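4-hydroxybutyrate coenzyme A transferase (Shewanella oneidensis, PDB 2OAS) binds coenzyme A and probably transfers it between carboxylic acids such as 4-hydroxybutyrate and acetate. Local coordinates at residues A307-L312 and R362-S368; R71-F75 and G88-V93. All coordinates share one frame; numbering follows the deposited sequence.

Contact 1 (A307-L312 and R362-S368); sequences ALQVDL and RIASVLS. With COA (coenzyme A), chain C.
The carboxamide of Q309 grips both the backbone N and the OG of S368, in the loop that follows strand 363-364. OE1 of Q309 accepts from S368 N at 3.0 Å, nearly straight at the hydrogen (170°), although the donor is tilted from the carbonyl plane, while NE2 of Q309 donates to S368 OG at 3.1 Å, close to the amide plane. With CG opposite the main-chain N (chi1 176°) and the chain extended beyond it, glutamine has just the length and the donor-acceptor pair the span needs. L367 slides past it in the reverse direction and lays CD1 3.5 Å from CB of D311. The carboxylate of D311 serves the following turn, with OD1 held by the amides of T313 and Q315.

The backbones themselves pair in parallel: V310 N gives to R362 O at 2.7 Å, and A364 N to V310 O. R362 then links strand and ligand. Its NH1 and NH2 both grip O2A of a coenzyme A phosphate, the first at 2.8 Å, and C8A of the adenine lies over one guanidinium face, offset toward its rim; an arginine suits a place needing both charge and a flat surface. NH2 also makes a weak bond to A307 O. L308 offers its carbonyl O to adenine N6A at 2.6 Å and its CD2 to the pantetheine methyl CDP at 3.5 Å. L308 and Q309 sit together opposite C317 of the antiparallel neighbour strand 316-317, a classic beta bulge in the wall of the coenzyme A pocket.

Contact 2 (R71-F75 and G88-V93); sequences RHRCF and GDADYV
R71-F75 and G88-V93 run parallel, tied by D91 N to H72 O (3.0 Å), C74 N to D91 O and V93 N to C74 O (2.7 Å), and they contain the paired strands 70-74 and 91-92 of a beta-alpha-beta unit whose crossover contains helix 82-86. That helix ends in a Schellman motif at G88, where the positive phi suits a residue without a side chain. R71 reaches this turn: bent at chi3 (-93°), its chain brings the guanidinium across the D91 carboxylate, and NH1 forms a salt bridge with D91 OD1 at 2.7 Å, the two planes 37° apart. NH2 bonds G88 O at 3.3 Å, while D89 O sits over the centre of one guanidinium face. A leucine in place of R71 would probably leave the D91 carboxylate without its close countercharge and G88 O without this donor. A water accepts from H72 N and donates to D89 O, bridging strand 70-74 to the loop that leads into strand 91-92.

R73 extends along the same face as D91, its NH2 salt-bridged to E399 of the second subunit, so the long arginine also serves the dimer interface. F75 and V93 lie side by side, with L103 and F104 of helix 100-105 also touching the ring. A branched valine serves two neighbours at once: CG1 of V93 lies 3.8 Å from CE2 of F75, while CG2 rests over the centre of the R73 guanidinium, 3.7 Å from CZ.

How the contacts relate
Contact 2 closes along the chain before contact 1 opens: contact 2 lies in the N-terminal part of the protein and contact 1 in the C-terminal part. Their centres are about 25 Å apart and their nearest atoms about 9 Å, so they do not touch. Coenzyme A relates them unequally: contact 1 binds it directly, whereas the Y92 side chain of contact 2 comes about 8 Å from the bound coenzyme A and about 7 Å from the side chain of S327, another coenzyme A-binding residue. Y92 OH also makes a weak hydrogen bond to D319, joining the N-terminal sheet to the C-terminal part. Both contacts meet the second subunit, contact 1 through V366 alone and contact 2 more extensively.

Contact 1 (A307-L312 and R362-S368)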
# COMPACT_ATOMS: atom_id res chain seq x y z
N ALA A 307 9.95 -12.01 -4.52
CA ALA A 307 10.25 -10.78 -5.24
C ALA A 307 11.34 -10.97 -6.29
O ALA A 307 12.08 -11.95 -6.27
CB ALA A 307 10.66 -9.70 -4.26
N LEU A 308 11.44 -10.02 -7.20
CA LEU A 308 12.44 -10.07 -8.24
C LEU A 308 13.68 -9.25 -7.87
O LEU A 308 14.79 -9.70 -8.07
CB LEU A 308 11.86 -9.51 -9.55
CG LEU A 308 10.65 -10.30 -10.07
CD1 LEU A 308 9.96 -9.48 -11.14
CD2 LEU A 308 11.09 -11.67 -10.58
N GLN A 309 13.48 -8.06 -7.35
CA GLN A 309 14.60 -7.20 -6.97
C GLN A 309 14.27 -6.34 -5.75
O GLN A 309 13.17 -5.79 -5.62
CB GLN A 309 14.98 -6.30 -8.15
CG GLN A 309 16.07 -5.27 -7.89
CD GLN A 309 16.36 -4.38 -9.12
OE1 GLN A 309 15.48 -3.66 -9.61
NE2 GLN A 309 17.59 -4.44 -9.62
N VAL A 310 15.24 -6.22 -4.85
CA VAL A 310 15.09 -5.42 -3.63
C VAL A 310 16.28 -4.48 -3.45
O VAL A 310 17.42 -4.91 -3.59
CB VAL A 310 15.02 -6.33 -2.40
CG1 VAL A 310 14.69 -5.50 -1.18
CG2 VAL A 310 14.00 -7.45 -2.61
N ASP A 311 16.02 -3.21 -3.13
CA ASP A 311 17.11 -2.26 -2.94
C ASP A 311 17.59 -2.24 -1.49
O ASP A 311 16.91 -2.74 -0.59
CB ASP A 311 16.70 -0.85 -3.40
CG ASP A 311 15.69 -0.19 -2.48
OD1 ASP A 311 15.30 -0.80 -1.46
OD2 ASP A 311 15.28 0.96 -2.77
N LEU A 312 18.76 -1.65 -1.25
CA LEU A 312 19.32 -1.60 0.10
C LEU A 312 18.42 -0.89 1.08
O LEU A 312 18.73 -0.83 2.27
CB LEU A 312 20.69 -0.92 0.09
CG LEU A 312 21.78 -1.68 -0.65
CD1 LEU A 312 23.08 -0.89 -0.66
CD2 LEU A 312 21.96 -3.03 0.04
N ARG A 362 19.88 -10.04 -6.61
CA ARG A 362 18.49 -9.62 -6.46
C ARG A 362 18.41 -8.44 -5.50
O ARG A 362 17.48 -7.63 -5.53
CB ARG A 362 17.62 -10.79 -5.98
CG ARG A 362 17.52 -11.91 -7.00
CD ARG A 362 16.23 -12.67 -6.86
NE ARG A 362 16.12 -13.69 -7.88
CZ ARG A 362 15.02 -14.41 -8.13
NH1 ARG A 362 15.04 -15.31 -9.09
NH2 ARG A 362 13.92 -14.21 -7.43
N ILE A 363 19.41 -8.36 -4.63
CA ILE A 363 19.50 -7.28 -3.68
C ILE A 363 20.48 -6.29 -4.30
O ILE A 363 21.69 -6.46 -4.20
CB ILE A 363 20.04 -7.75 -2.36
CG1 ILE A 363 19.16 -8.88 -1.83
CG2 ILE A 363 20.11 -6.61 -1.38
CD1 ILE A 363 19.72 -9.55 -0.61
N ALA A 364 19.93 -5.28 -4.97
CA ALA A 364 20.73 -4.26 -5.63
C ALA A 364 20.77 -3.02 -4.77
O ALA A 364 19.88 -2.79 -3.94
CB ALA A 364 20.12 -3.92 -6.98
N SER A 365 21.80 -2.20 -4.96
CA SER A 365 21.92 -0.98 -4.19
C SER A 365 20.71 -0.09 -4.50
O SER A 365 20.21 0.62 -3.64
CB SER A 365 23.22 -0.27 -4.55
OG SER A 365 23.24 0.05 -5.92
N VAL A 366 20.25 -0.14 -5.75
CA VAL A 366 19.11 0.66 -6.13
C VAL A 366 18.32 -0.09 -7.19
O VAL A 366 18.87 -0.89 -7.95
CB VAL A 366 19.54 2.04 -6.70
CG1 VAL A 366 20.22 1.87 -8.05
CG2 VAL A 366 18.35 2.95 -6.81
N LEU A 367 17.02 0.14 -7.22
CA LEU A 367 16.17 -0.52 -8.18
C LEU A 367 16.48 -0.05 -9.60
O LEU A 367 16.79 1.11 -9.82
CB LEU A 367 14.70 -0.26 -7.85
CG LEU A 367 13.93 -1.42 -7.22
CD1 LEU A 367 14.70 -2.03 -6.06
CD2 LEU A 367 12.59 -0.89 -6.74
N SER A 368 16.42 -0.98 -10.56
CA SER A 368 16.69 -0.66 -11.96
C SER A 368 15.76 0.44 -12.45
O SER A 368 14.59 0.50 -12.07
CB SER A 368 16.50 -1.91 -12.82
OG SER A 368 17.27 -2.99 -12.32
N1A COA C . 17.29 -9.22 -12.37
C2A COA C . 17.48 -9.89 -13.66
N3A COA C . 16.76 -11.18 -13.78
C4A COA C . 15.95 -11.74 -12.68
C5A COA C . 15.76 -11.06 -11.42
C6A COA C . 16.48 -9.78 -11.27
N6A COA C . 16.38 -9.04 -10.07
N7A COA C . 14.95 -11.82 -10.59
C8A COA C . 14.62 -12.95 -11.35
N9A COA C . 15.21 -12.92 -12.64
C1B COA C . 15.11 -13.91 -13.70
C2B COA C . 15.50 -15.39 -13.41
O2B COA C . 16.68 -15.77 -14.03
C3B COA C . 14.31 -16.25 -13.82
O3B COA C . 14.71 -17.27 -14.79
P3B COA C . 13.72 -18.32 -15.42
O7A COA C . 12.99 -19.15 -14.44
O8A COA C . 12.71 -17.60 -16.25
O9A COA C . 14.48 -19.18 -16.32
C4B COA C . 13.26 -15.33 -14.32
O4B COA C . 13.75 -13.97 -14.24
C5B COA C . 12.04 -15.76 -13.40
O5B COA C . 12.31 -15.50 -12.01
P1A COA C . 11.76 -16.36 -10.70
O1A COA C . 12.11 -17.76 -10.73
O2A COA C . 12.27 -15.79 -9.40
O3A COA C . 10.20 -16.15 -10.82
P2A COA C . 9.17 -16.73 -9.80
O4A COA C . 8.25 -17.61 -10.51
O5A COA C . 9.82 -17.49 -8.76
O6A COA C . 8.46 -15.71 -9.02
CBP COA C . 7.63 -13.38 -8.50
CCP COA C . 8.79 -14.52 -8.31
CDP COA C . 7.96 -13.17 -10.02
CEP COA C . 7.98 -12.06 -7.69
CAP COA C . 6.06 -13.97 -8.29
OAP COA C . 6.10 -14.31 -6.87
C9P COA C . 4.96 -12.91 -8.50
O9P COA C . 4.31 -12.97 -9.53
N8P COA C . 4.76 -11.96 -7.47
C7P COA C . 3.82 -10.86 -7.32
C6P COA C . 2.89 -10.87 -6.06
C5P COA C . 1.65 -11.66 -6.19
O5P COA C . 0.58 -11.22 -5.74
N4P COA C . 1.80 -12.92 -6.86
C3P COA C . 0.84 -13.96 -7.20
C2P COA C . -0.10 -14.46 -6.04
S1P COA C . -1.86 -14.39 -6.46

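Contact 2 (R71-F75 and G88-V93)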
# COMPACT_ATOMS: atom_id res chain seq x y z
N ARG A 71 -6.00 -8.33 -29.12
CA ARG A 71 -4.90 -7.78 -28.35
C ARG A 71 -5.14 -8.15 -26.89
O ARG A 71 -6.27 -8.11 -26.43
CB ARG A 71 -4.84 -6.25 -28.51
CG ARG A 71 -3.89 -5.53 -27.54
CD ARG A 71 -3.72 -4.03 -27.84
NE ARG A 71 -2.56 -3.78 -28.70
CZ ARG A 71 -1.39 -3.32 -28.26
NH1 ARG A 71 -1.21 -3.05 -26.98
NH2 ARG A 71 -0.38 -3.17 -29.11
N HIS A 72 -4.09 -8.54 -26.19
CA HIS A 72 -4.19 -8.91 -24.78
C HIS A 72 -4.07 -7.71 -23.85
O HIS A 72 -3.20 -6.87 -24.05
CB HIS A 72 -3.10 -9.94 -24.43
CG HIS A 72 -3.21 -11.22 -25.20
ND1 HIS A 72 -2.58 -11.41 -26.41
CD2 HIS A 72 -3.92 -12.35 -24.97
CE1 HIS A 72 -2.90 -12.60 -26.89
NE2 HIS A 72 -3.72 -13.19 -26.03
N ARG A 73 -4.94 -7.63 -22.84
CA ARG A 73 -4.92 -6.55 -21.84
C ARG A 73 -4.72 -7.27 -20.51
O ARG A 73 -5.65 -7.81 -19.93
CB ARG A 73 -6.24 -5.78 -21.83
CG ARG A 73 -6.19 -4.45 -21.07
CD ARG A 73 -7.46 -3.65 -21.31
NE ARG A 73 -7.54 -2.40 -20.55
CZ ARG A 73 -6.89 -1.28 -20.86
NH1 ARG A 73 -6.10 -1.23 -21.92
NH2 ARG A 73 -7.07 -0.20 -20.11
N CYS A 74 -3.48 -7.27 -20.02
CA CYS A 74 -3.14 -7.99 -18.81
C CYS A 74 -3.08 -7.25 -17.49
O CYS A 74 -2.43 -6.21 -17.37
CB CYS A 74 -1.79 -8.68 -19.00
SG CYS A 74 -1.65 -9.60 -20.52
N PHE A 75 -3.77 -7.81 -16.50
CA PHE A 75 -3.76 -7.26 -15.16
C PHE A 75 -2.61 -7.97 -14.46
O PHE A 75 -2.18 -7.59 -13.38
CB PHE A 75 -5.08 -7.58 -14.45
CG PHE A 75 -6.24 -6.81 -14.99
CD1 PHE A 75 -7.42 -7.45 -15.33
CD2 PHE A 75 -6.16 -5.43 -15.15
CE1 PHE A 75 -8.50 -6.73 -15.83
CE2 PHE A 75 -7.23 -4.70 -15.65
CZ PHE A 75 -8.41 -5.36 -15.99
N GLY A 88 5.72 -4.64 -26.79
CA GLY A 88 4.69 -3.62 -26.94
C GLY A 88 3.49 -4.04 -27.77
O GLY A 88 2.81 -3.18 -28.33
N ASP A 89 3.22 -5.34 -27.86
CA ASP A 89 2.08 -5.83 -28.64
C ASP A 89 0.88 -6.06 -27.75
O ASP A 89 -0.24 -6.24 -28.22
CB ASP A 89 2.42 -7.14 -29.34
CG ASP A 89 3.54 -7.00 -30.33
OD1 ASP A 89 3.45 -6.12 -31.21
OD2 ASP A 89 4.51 -7.77 -30.23
N ALA A 90 1.12 -6.07 -26.44
CA ALA A 90 0.06 -6.27 -25.47
C ALA A 90 0.12 -5.13 -24.47
O ALA A 90 1.10 -4.38 -24.41
CB ALA A 90 0.24 -7.61 -24.77
N ASP A 91 -0.95 -4.99 -23.69
CA ASP A 91 -1.04 -3.94 -22.71
C ASP A 91 -1.05 -4.48 -21.29
O ASP A 91 -1.70 -5.48 -21.02
CB ASP A 91 -2.30 -3.13 -22.93
CG ASP A 91 -2.28 -2.40 -24.24
OD1 ASP A 91 -1.22 -1.82 -24.54
OD2 ASP A 91 -3.30 -2.41 -24.97
N TYR A 92 -0.32 -3.81 -20.41
CA TYR A 92 -0.25 -4.20 -19.00
C TYR A 92 -0.91 -3.12 -18.16
O TYR A 92 -0.49 -1.95 -18.20
CB TYR A 92 1.19 -4.37 -18.55
CG TYR A 92 1.35 -4.47 -17.04
CD1 TYR A 92 2.10 -3.53 -16.34
CD2 TYR A 92 0.79 -5.52 -16.32
CE1 TYR A 92 2.29 -3.64 -14.96
CE2 TYR A 92 0.98 -5.65 -14.95
CZ TYR A 92 1.73 -4.71 -14.28
OH TYR A 92 1.98 -4.86 -12.93
N VAL A 93 -1.92 -3.51 -17.39
CA VAL A 93 -2.65 -2.60 -16.53
C VAL A 93 -2.36 -2.91 -15.07
O VAL A 93 -2.89 -3.86 -14.52
CB VAL A 93 -4.17 -2.69 -16.77
CG1 VAL A 93 -4.92 -1.72 -15.86
CG2 VAL A 93 -4.47 -2.37 -18.23
O HOH W 1 -1.32 -8.75 -27.38